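Local coordinates for proximal thread matrix protein 1 (Mytilus galloprovincialis, PDB 4CN9) that probably binds collagen in the mussel byssus as a matrix protein with two von Willebrand factor type A domains, the first carrying zinc in its MIDAS motif, at residues Asp62-Ser65 with Ile66-Asn70; Asn70-Asn73 with Tyr74-Met77; Lys78-Val81 with Lys82-Asp86. All coordinates share one frame; numbering follows the deposited sequence.

Interaction 1: residues Asp62-Ser65 with Ile66-Asn70. With ZN (zinc ion), chain C.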
ATOM      1  N   ASP A  62       6.920  22.578  -6.107  1.00 15.85           N
ATOM      2  CA  ASP A  62       7.311  24.000  -6.106  1.00 17.58           C
ATOM      3  C   ASP A  62       6.364  24.875  -6.921  1.00 19.63           C
ATOM      4  O   ASP A  62       6.782  25.827  -7.567  1.00 19.00           O
ATOM      5  CB  ASP A  62       8.802  24.224  -6.466  1.00 21.17           C
ATOM      6  CG  ASP A  62       9.165  23.849  -7.908  1.00 18.68           C
ATOM      7  OD1 ASP A  62       8.361  23.231  -8.639  1.00 16.41           O
ATOM      8  OD2 ASP A  62      10.305  24.183  -8.303  1.00 19.35           O
ATOM      9  N   SER A  63       5.075  24.558  -6.839  1.00 17.08           N
ATOM     10  CA  SER A  63       4.018  25.354  -7.474  1.00 20.63           C
ATOM     11  C   SER A  63       3.808  26.698  -6.773  1.00 22.84           C
ATOM     12  O   SER A  63       4.047  26.838  -5.571  1.00 22.28           O
ATOM     13  CB  SER A  63       2.682  24.583  -7.493  1.00 23.62           C
ATOM     14  OG  SER A  63       2.177  24.328  -6.179  1.00 21.84           O
ATOM     15  N   SER A  64       3.329  27.677  -7.538  1.00 23.55           N
ATOM     16  CA  SER A  64       3.159  29.045  -7.050  1.00 25.12           C
ATOM     17  C   SER A  64       2.125  29.148  -5.935  1.00 22.69           C
ATOM     18  O   SER A  64       2.187  30.063  -5.121  1.00 27.39           O
ATOM     19  CB  SER A  64       2.757  29.968  -8.208  1.00 20.29           C
ATOM     20  OG  SER A  64       1.536  29.547  -8.775  1.00 23.53           O
ATOM     21  N   SER A  65       1.176  28.220  -5.898  1.00 24.71           N
ATOM     22  CA  SER A  65       0.173  28.183  -4.827  1.00 26.24           C
ATOM     23  C   SER A  65       0.792  28.255  -3.421  1.00 28.01           C
ATOM     24  O   SER A  65       0.219  28.847  -2.505  1.00 28.58           O
ATOM     25  CB  SER A  65      -0.660  26.903  -4.936  1.00 24.82           C
ATOM     26  OG  SER A  65       0.138  25.768  -4.657  1.00 24.63           O
ATOM     27  N   ILE A  66       1.966  27.655  -3.263  1.00 23.58           N
ATOM     28  CA  ILE A  66       2.624  27.578  -1.976  1.00 27.91           C
ATOM     29  C   ILE A  66       3.125  28.939  -1.518  1.00 29.62           C
ATOM     30  O   ILE A  66       2.990  29.289  -0.344  1.00 31.38           O
ATOM     31  CB  ILE A  66       3.807  26.591  -2.029  1.00 26.94           C
ATOM     32  CG1 ILE A  66       3.273  25.198  -2.376  1.00 27.90           C
ATOM     33  CG2 ILE A  66       4.572  26.598  -0.688  1.00 25.83           C
ATOM     34  CD1 ILE A  66       4.327  24.157  -2.604  1.00 26.04           C
ATOM     35  N   GLN A  67       3.696  29.700  -2.447  1.00 28.73           N
ATOM     36  CA  GLN A  67       4.253  31.007  -2.136  1.00 32.64           C
ATOM     37  C   GLN A  67       3.115  32.003  -1.903  1.00 33.79           C
ATOM     38  O   GLN A  67       3.193  32.821  -0.991  1.00 34.54           O
ATOM     39  CB  GLN A  67       5.186  31.472  -3.265  1.00 37.78           C
ATOM     40  CG  GLN A  67       5.778  32.873  -3.091  1.00 39.94           C
ATOM     41  CD  GLN A  67       6.760  32.973  -1.931  1.00 45.80           C
ATOM     42  OE1 GLN A  67       7.411  31.992  -1.551  1.00 46.25           O
ATOM     43  NE2 GLN A  67       6.866  34.168  -1.356  1.00 47.08           N
ATOM     44  N   TYR A  68       2.054  31.910  -2.703  1.00 29.60           N
ATOM     45  CA  TYR A  68       0.880  32.769  -2.520  1.00 35.48           C
ATOM     46  C   TYR A  68       0.270  32.581  -1.134  1.00 37.57           C
ATOM     47  O   TYR A  68      -0.167  33.540  -0.517  1.00 33.52           O
ATOM     48  CB  TYR A  68      -0.212  32.478  -3.559  1.00 35.51           C
ATOM     49  CG  TYR A  68       0.142  32.818  -4.986  1.00 38.34           C
ATOM     50  CD1 TYR A  68       1.029  33.846  -5.285  1.00 38.50           C
ATOM     51  CD2 TYR A  68      -0.418  32.103  -6.044  1.00 34.01           C
ATOM     52  CE1 TYR A  68       1.349  34.158  -6.599  1.00 36.97           C
ATOM     53  CE2 TYR A  68      -0.105  32.407  -7.352  1.00 34.60           C
ATOM     54  CZ  TYR A  68       0.783  33.434  -7.626  1.00 37.48           C
ATOM     55  OH  TYR A  68       1.107  33.734  -8.938  1.00 35.93           O
ATOM     56  N   ASP A  69       0.220  31.342  -0.657  1.00 34.14           N
ATOM     57  CA  ASP A  69      -0.422  31.058   0.620  1.00 34.74           C
ATOM     58  C   ASP A  69       0.317  31.713   1.791  1.00 38.09           C
ATOM     59  O   ASP A  69      -0.302  32.298   2.677  1.00 37.92           O
ATOM     60  CB  ASP A  69      -0.518  29.551   0.852  1.00 31.09           C
ATOM     61  CG  ASP A  69      -1.075  29.216   2.217  1.00 40.36           C
ATOM     62  OD1 ASP A  69      -2.303  29.347   2.383  1.00 37.33           O
ATOM     63  OD2 ASP A  69      -0.290  28.831   3.119  1.00 34.74           O
ATOM     64  N   ASN A  70       1.643  31.609   1.789  1.00 37.20           N
ATOM     65  CA  ASN A  70       2.453  32.160   2.864  1.00 36.88           C
ATOM     66  C   ASN A  70       3.931  32.134   2.490  1.00 36.19           C
ATOM     67  O   ASN A  70       4.470  31.087   2.119  1.00 34.45           O
ATOM     68  CB  ASN A  70       2.208  31.365   4.153  1.00 39.19           C
ATOM     69  CG  ASN A  70       2.844  32.008   5.368  1.00 41.17           C
ATOM     70  OD1 ASN A  70       4.009  32.413   5.341  1.00 40.15           O
ATOM     71  ND2 ASN A  70       2.076  32.113   6.442  1.00 50.58           N
TER
HETATM   72 ZN    ZN C1448       0.096  23.993  -5.669  0.70 25.89          ZN
HETATM   73  O   HOH W   1       0.379  22.048  -6.356  1.00 19.69           O
HETATM   74  O   HOH W   2      -0.525  24.738  -7.509  1.00 27.15           O
HETATM   75  O   HOH W   3      -1.978  23.762  -5.329  1.00 23.23           O
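One face of the Y68 ring lies over the backbone carbonyl of S64, whose O sits 3.3 Å above the ring plane, displaced toward the rim, while S65 CA approaches obliquely. Farther out along the ring, Y68 CE2 meets S64 OG at 3.6 Å. The ring packs on the first turn of helix 64-69, which grows straight out of the MIDAS loop of a von Willebrand factor type A domain. There S63 OG and S65 OG bind zinc at 2.2 and 2.0 Å, D174 adds a carboxylate oxygen, and three waters complete six ligands. Each OG stands between its own backbone N and carbonyl carbon (chi1 64° in S63, and S65 alike), which brings both onto one metal. D61 reaches the ion's surroundings through a hydrogen bond to S63 OG rather than by direct ligation. Beside the two serines sits buried I66, its CG1 3.7 Å from S63 O and 3.9 Å from S65 OG, its side chain also leaning on F227 and on M77 of the next helix. Cutting I66 back to an alanine would probably open a gap beside the S63 carbonyl and the S65 hydroxyl, and towards F227 and M77. Backbone bonds form the first helical turn: S64 O takes a nearly linear bond from Y68 N (172°) and a weak one from Q67 N, and D69 N bonds to S65 O. The loop itself is tied in by I66 N, which donates to S63 O at 3.2 Å, arriving 44° above the carbonyl plane.

Interaction 2: residues Asn70-Asn73 with Tyr74-Met77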
ATOM      1  N   ASN A  70       1.643  31.609   1.789  1.00 37.20           N
ATOM      2  CA  ASN A  70       2.453  32.160   2.864  1.00 36.88           C
ATOM      3  C   ASN A  70       3.931  32.134   2.490  1.00 36.19           C
ATOM      4  O   ASN A  70       4.470  31.087   2.119  1.00 34.45           O
ATOM      5  CB  ASN A  70       2.208  31.365   4.153  1.00 39.19           C
ATOM      6  CG  ASN A  70       2.844  32.008   5.368  1.00 41.17           C
ATOM      7  OD1 ASN A  70       4.009  32.413   5.341  1.00 40.15           O
ATOM      8  ND2 ASN A  70       2.076  32.113   6.442  1.00 50.58           N
ATOM      9  N   LYS A  71       4.589  33.284   2.593  1.00 31.93           N
ATOM     10  CA  LYS A  71       5.989  33.407   2.182  1.00 38.98           C
ATOM     11  C   LYS A  71       6.947  32.515   2.971  1.00 40.66           C
ATOM     12  O   LYS A  71       8.073  32.297   2.533  1.00 39.89           O
ATOM     13  CB  LYS A  71       6.464  34.861   2.292  1.00 46.54           C
ATOM     14  CG  LYS A  71       5.797  35.828   1.321  1.00 56.75           C
ATOM     15  CD  LYS A  71       6.220  37.266   1.611  1.00 68.13           C
ATOM     16  CE  LYS A  71       5.458  38.273   0.758  1.00 69.09           C
ATOM     17  NZ  LYS A  71       5.762  39.678   1.161  1.00 73.05           N
ATOM     18  N   GLU A  72       6.509  32.011   4.125  1.00 39.21           N
ATOM     19  CA  GLU A  72       7.341  31.134   4.957  1.00 41.59           C
ATOM     20  C   GLU A  72       7.131  29.632   4.694  1.00 37.65           C
ATOM     21  O   GLU A  72       7.854  28.792   5.248  1.00 30.02           O
ATOM     22  CB  GLU A  72       7.092  31.418   6.446  1.00 44.32           C
ATOM     23  CG  GLU A  72       7.827  32.646   6.971  1.00 55.63           C
ATOM     24  CD  GLU A  72       9.292  32.681   6.540  1.00 67.06           C
ATOM     25  OE1 GLU A  72      10.036  31.725   6.860  1.00 66.92           O
ATOM     26  OE2 GLU A  72       9.695  33.663   5.871  1.00 69.41           O
ATOM     27  N   ASN A  73       6.153  29.292   3.858  1.00 32.62           N
ATOM     28  CA  ASN A  73       5.874  27.887   3.562  1.00 28.26           C
ATOM     29  C   ASN A  73       7.079  27.085   3.051  1.00 27.45           C
ATOM     30  O   ASN A  73       7.334  25.992   3.554  1.00 26.19           O
ATOM     31  CB  ASN A  73       4.718  27.761   2.581  1.00 28.90           C
ATOM     32  CG  ASN A  73       3.384  28.056   3.224  1.00 34.10           C
ATOM     33  OD1 ASN A  73       3.250  27.980   4.443  1.00 29.79           O
ATOM     34  ND2 ASN A  73       2.386  28.389   2.411  1.00 30.58           N
ATOM     35  N   TYR A  74       7.814  27.605   2.066  1.00 28.19           N
ATOM     36  CA  TYR A  74       8.942  26.852   1.510  1.00 27.56           C
ATOM     37  C   TYR A  74       9.995  26.557   2.567  1.00 28.56           C
ATOM     38  O   TYR A  74      10.601  25.485   2.568  1.00 27.42           O
ATOM     39  CB  TYR A  74       9.593  27.580   0.331  1.00 26.75           C
ATOM     40  CG  TYR A  74       8.847  27.439  -0.973  1.00 30.49           C
ATOM     41  CD1 TYR A  74       8.467  26.181  -1.450  1.00 27.74           C
ATOM     42  CD2 TYR A  74       8.518  28.562  -1.736  1.00 25.44           C
ATOM     43  CE1 TYR A  74       7.778  26.051  -2.653  1.00 28.16           C
ATOM     44  CE2 TYR A  74       7.823  28.438  -2.936  1.00 30.54           C
ATOM     45  CZ  TYR A  74       7.459  27.176  -3.388  1.00 26.53           C
ATOM     46  OH  TYR A  74       6.778  27.041  -4.586  1.00 29.78           O
ATOM     47  N   GLN A  75      10.236  27.513   3.459  1.00 28.23           N
ATOM     48  CA  GLN A  75      11.212  27.283   4.523  1.00 29.64           C
ATOM     49  C   GLN A  75      10.777  26.125   5.425  1.00 26.65           C
ATOM     50  O   GLN A  75      11.608  25.325   5.857  1.00 26.92           O
ATOM     51  CB  GLN A  75      11.447  28.547   5.357  1.00 29.93           C
ATOM     52  CG  GLN A  75      12.637  28.416   6.289  1.00 31.23           C
ATOM     53  CD  GLN A  75      13.888  27.929   5.571  1.00 28.20           C
ATOM     54  OE1 GLN A  75      14.376  28.571   4.645  1.00 30.21           O
ATOM     55  NE2 GLN A  75      14.396  26.775   5.984  1.00 31.69           N
ATOM     56  N   MET A  76       9.481  26.044   5.704  1.00 25.50           N
ATOM     57  CA  MET A  76       8.940  24.984   6.541  1.00 25.74           C
ATOM     58  C   MET A  76       9.030  23.638   5.843  1.00 26.54           C
ATOM     59  O   MET A  76       9.267  22.613   6.486  1.00 24.91           O
ATOM     60  CB  MET A  76       7.487  25.287   6.926  1.00 29.27           C
ATOM     61  CG  MET A  76       7.361  26.502   7.840  1.00 37.25           C
ATOM     62  SD  MET A  76       5.705  26.808   8.483  1.00 43.84           S
ATOM     63  CE  MET A  76       6.054  28.175   9.586  1.00 46.60           C
ATOM     64  N   MET A  77       8.837  23.637   4.528  1.00 27.50           N
ATOM     65  CA  MET A  77       8.992  22.408   3.751  1.00 25.31           C
ATOM     66  C   MET A  77      10.440  21.970   3.800  1.00 19.76           C
ATOM     67  O   MET A  77      10.734  20.802   4.002  1.00 24.23           O
ATOM     68  CB  MET A  77       8.556  22.618   2.297  1.00 22.36           C
ATOM     69  CG  MET A  77       7.076  22.803   2.128  1.00 23.64           C
ATOM     70  SD  MET A  77       6.595  23.173   0.417  1.00 27.64           S
ATOM     71  CE  MET A  77       6.934  21.561  -0.338  1.00 25.61           C
TER
HETATM   72  O   HOH W   4       6.753  30.163   0.600  1.00 31.18           O
HETATM   73  O   HOH W   5       9.814  30.340   2.788  1.00 28.59           O
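The amino-terminal turn of helix 73-85 is built here, with E72 and N73 offering their carbonyls to the N-H groups four residues on. E72 O receives M76 N at 3.2 Å, the donor N lying in the carbonyl plane, and N73 O receives M77 N at 3.0 Å. The methionine chains lie against the same oxygens: M76 CG is 3.5 Å from E72 O. Entry to the helix is a type I beta turn from N70 to N73, closed by N73 N on N70 O, and N70 OD1 caps it by accepting from E72 N at 2.8 Å. Two waters bridge the turn to the helix: one donates to N70 O and accepts from Y74 N, the other donates to K71 O and accepts from Q75 N, so donors of the first turn are satisfied by solvent. E72 and Q75 run side by side on the outside, carboxylate and amide planes 22° apart, with E72 OE1 3.8 Å from Q75 CB; the Q75 amide goes on to D79 and Q130. N73 CG lies anti to its carbonyl carbon (chi1 -74°), turning the amide back toward helix 64-69, where ND2 donates to D69 OD2 and I66 O.

Interaction 3: residues Lys78-Val81 with Lys82-Asp86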
ATOM      1  N   LYS A  78      11.355  22.919   3.636  1.00 22.68           N
ATOM      2  CA  LYS A  78      12.774  22.602   3.636  1.00 24.12           C
ATOM      3  C   LYS A  78      13.198  22.023   4.978  1.00 26.12           C
ATOM      4  O   LYS A  78      13.965  21.054   5.046  1.00 24.19           O
ATOM      5  CB  LYS A  78      13.597  23.853   3.333  1.00 24.97           C
ATOM      6  CG  LYS A  78      13.536  24.278   1.890  1.00 22.98           C
ATOM      7  CD  LYS A  78      14.289  25.555   1.654  1.00 26.31           C
ATOM      8  CE  LYS A  78      14.354  25.866   0.167  1.00 27.55           C
ATOM      9  NZ  LYS A  78      15.255  26.994  -0.121  1.00 26.80           N
ATOM     10  N   ASP A  79      12.708  22.636   6.052  1.00 26.42           N
ATOM     11  CA  ASP A  79      13.041  22.191   7.403  1.00 26.33           C
ATOM     12  C   ASP A  79      12.552  20.772   7.650  1.00 25.44           C
ATOM     13  O   ASP A  79      13.258  19.945   8.242  1.00 28.18           O
ATOM     14  CB  ASP A  79      12.466  23.166   8.436  1.00 24.21           C
ATOM     15  CG  ASP A  79      13.196  24.506   8.438  1.00 24.91           C
ATOM     16  OD1 ASP A  79      14.274  24.593   7.821  1.00 29.98           O
ATOM     17  OD2 ASP A  79      12.699  25.467   9.059  1.00 38.37           O
ATOM     18  N   PHE A  80      11.349  20.482   7.176  1.00 23.93           N
ATOM     19  CA  PHE A  80      10.804  19.145   7.300  1.00 23.12           C
ATOM     20  C   PHE A  80      11.726  18.133   6.616  1.00 23.94           C
ATOM     21  O   PHE A  80      11.989  17.065   7.161  1.00 23.09           O
ATOM     22  CB  PHE A  80       9.387  19.091   6.719  1.00 23.55           C
ATOM     23  CG  PHE A  80       8.766  17.731   6.775  1.00 25.80           C
ATOM     24  CD1 PHE A  80       8.270  17.234   7.966  1.00 26.09           C
ATOM     25  CD2 PHE A  80       8.693  16.939   5.641  1.00 25.24           C
ATOM     26  CE1 PHE A  80       7.695  15.986   8.024  1.00 27.33           C
ATOM     27  CE2 PHE A  80       8.128  15.683   5.697  1.00 25.10           C
ATOM     28  CZ  PHE A  80       7.625  15.207   6.892  1.00 26.24           C
ATOM     29  N   VAL A  81      12.233  18.477   5.434  1.00 22.30           N
ATOM     30  CA  VAL A  81      13.068  17.546   4.677  1.00 24.01           C
ATOM     31  C   VAL A  81      14.420  17.371   5.365  1.00 24.48           C
ATOM     32  O   VAL A  81      14.974  16.281   5.397  1.00 21.50           O
ATOM     33  CB  VAL A  81      13.250  18.012   3.212  1.00 21.80           C
ATOM     34  CG1 VAL A  81      14.181  17.078   2.455  1.00 22.54           C
ATOM     35  CG2 VAL A  81      11.889  18.089   2.523  1.00 24.59           C
ATOM     36  N   LYS A  82      14.937  18.454   5.937  1.00 24.82           N
ATOM     37  CA  LYS A  82      16.143  18.378   6.751  1.00 23.77           C
ATOM     38  C   LYS A  82      15.975  17.413   7.915  1.00 22.70           C
ATOM     39  O   LYS A  82      16.887  16.662   8.245  1.00 22.18           O
ATOM     40  CB  LYS A  82      16.503  19.757   7.290  1.00 23.09           C
ATOM     41  CG  LYS A  82      17.023  20.692   6.255  1.00 28.90           C
ATOM     42  CD  LYS A  82      17.417  22.028   6.883  1.00 31.62           C
ATOM     43  CE  LYS A  82      17.767  23.031   5.808  1.00 30.26           C
ATOM     44  NZ  LYS A  82      17.915  24.404   6.348  1.00 33.33           N
ATOM     45  N   GLU A  83      14.808  17.442   8.545  1.00 22.11           N
ATOM     46  CA  GLU A  83      14.535  16.558   9.662  1.00 24.24           C
ATOM     47  C   GLU A  83      14.495  15.089   9.221  1.00 24.74           C
ATOM     48  O   GLU A  83      14.951  14.203   9.943  1.00 24.47           O
ATOM     49  CB  GLU A  83      13.230  16.978  10.342  1.00 27.61           C
ATOM     50  CG  GLU A  83      13.382  18.321  11.060  1.00 28.87           C
ATOM     51  CD  GLU A  83      12.061  18.971  11.393  1.00 32.30           C
ATOM     52  OE1 GLU A  83      11.022  18.294  11.311  1.00 34.65           O
ATOM     53  OE2 GLU A  83      12.063  20.168  11.737  1.00 34.30           O
ATOM     54  N   LEU A  84      13.971  14.841   8.022  1.00 22.88           N
ATOM     55  CA  LEU A  84      14.012  13.503   7.424  1.00 25.38           C
ATOM     56  C   LEU A  84      15.440  13.013   7.273  1.00 21.65           C
ATOM     57  O   LEU A  84      15.763  11.892   7.657  1.00 23.36           O
ATOM     58  CB  LEU A  84      13.354  13.515   6.041  1.00 25.13           C
ATOM     59  CG  LEU A  84      11.861  13.844   6.040  1.00 28.05           C
ATOM     60  CD1 LEU A  84      11.334  14.003   4.621  1.00 29.18           C
ATOM     61  CD2 LEU A  84      11.095  12.759   6.791  1.00 24.76           C
ATOM     62  N   VAL A  85      16.285  13.844   6.680  1.00 23.01           N
ATOM     63  CA  VAL A  85      17.687  13.504   6.499  1.00 21.01           C
ATOM     64  C   VAL A  85      18.321  13.066   7.820  1.00 22.56           C
ATOM     65  O   VAL A  85      19.033  12.063   7.885  1.00 24.22           O
ATOM     66  CB  VAL A  85      18.469  14.685   5.936  1.00 23.35           C
ATOM     67  CG1 VAL A  85      19.974  14.411   5.997  1.00 30.73           C
ATOM     68  CG2 VAL A  85      18.024  14.978   4.504  1.00 24.64           C
ATOM     69  N   ASP A  86      18.041  13.815   8.878  1.00 24.90           N
ATOM     70  CA  ASP A  86      18.629  13.553  10.197  1.00 23.46           C
ATOM     71  C   ASP A  86      17.988  12.369  10.904  1.00 25.52           C
ATOM     72  O   ASP A  86      18.406  12.005  11.998  1.00 28.76           O
ATOM     73  CB  ASP A  86      18.531  14.811  11.081  1.00 26.83           C
ATOM     74  CG  ASP A  86      19.643  15.812  10.793  1.00 26.00           C
ATOM     75  OD1 ASP A  86      20.623  15.441  10.107  1.00 28.39           O
ATOM     76  OD2 ASP A  86      19.544  16.970  11.247  1.00 29.64           O
TER
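Four successive i to i+4 bonds, K82 N to K78 O, E83 N to D79 O, L84 N to F80 O and V85 N to V81 O, all 2.9 to 3.1 Å long, keep this run regular. It is the last part of helix 73-85, one of the helices packed around the central sheet of the von Willebrand factor type A (Rossmann-like) domain, and its faces divide accordingly. On the buried side L84 CG lies over one face of the F80 ring, and L84 CD1 comes to 3.8 Å from F80 CE2. F80 CG stands opposite its backbone N across the CA-CB bond (chi1 178°), which directs the ring along the helix to L84. V81 rests on M172 and F101 of the sheet, V85 packs against helix 122-130, and L84 meets helix 234-241. On the more exposed side E83 lays its extended chain over the D79 carbonyl, with CG 3.3 Å from D79 O. D79 and K82 run alongside each other, each held mainly by another residue, D79 OD1 by Q75 and K82 NZ by Q130. Between them spans a long salt bridge, D79 OD1 to K82 NZ at 3.9 Å.

How the interactions relate
The three contacts follow one another along residues 62-86 of the first von Willebrand factor type A domain. Interaction 1 holds the zinc-binding loop and helix 64-69; interaction 2 shares N70 with it and starts helix 73-85, which interaction 3 finishes. Interactions 1 and 2 touch, their centres about 8 Å apart, and Y74 OH, hydrogen-bonded to N136, packs on S63 O. Interactions 2 and 3 are centred about 13 Å apart on one helix, whereas the centres of 1 and 3 are about 19 Å apart and the two do not meet. The metal loop thus runs through a short helix and a turn into a long helix packed on the central sheet.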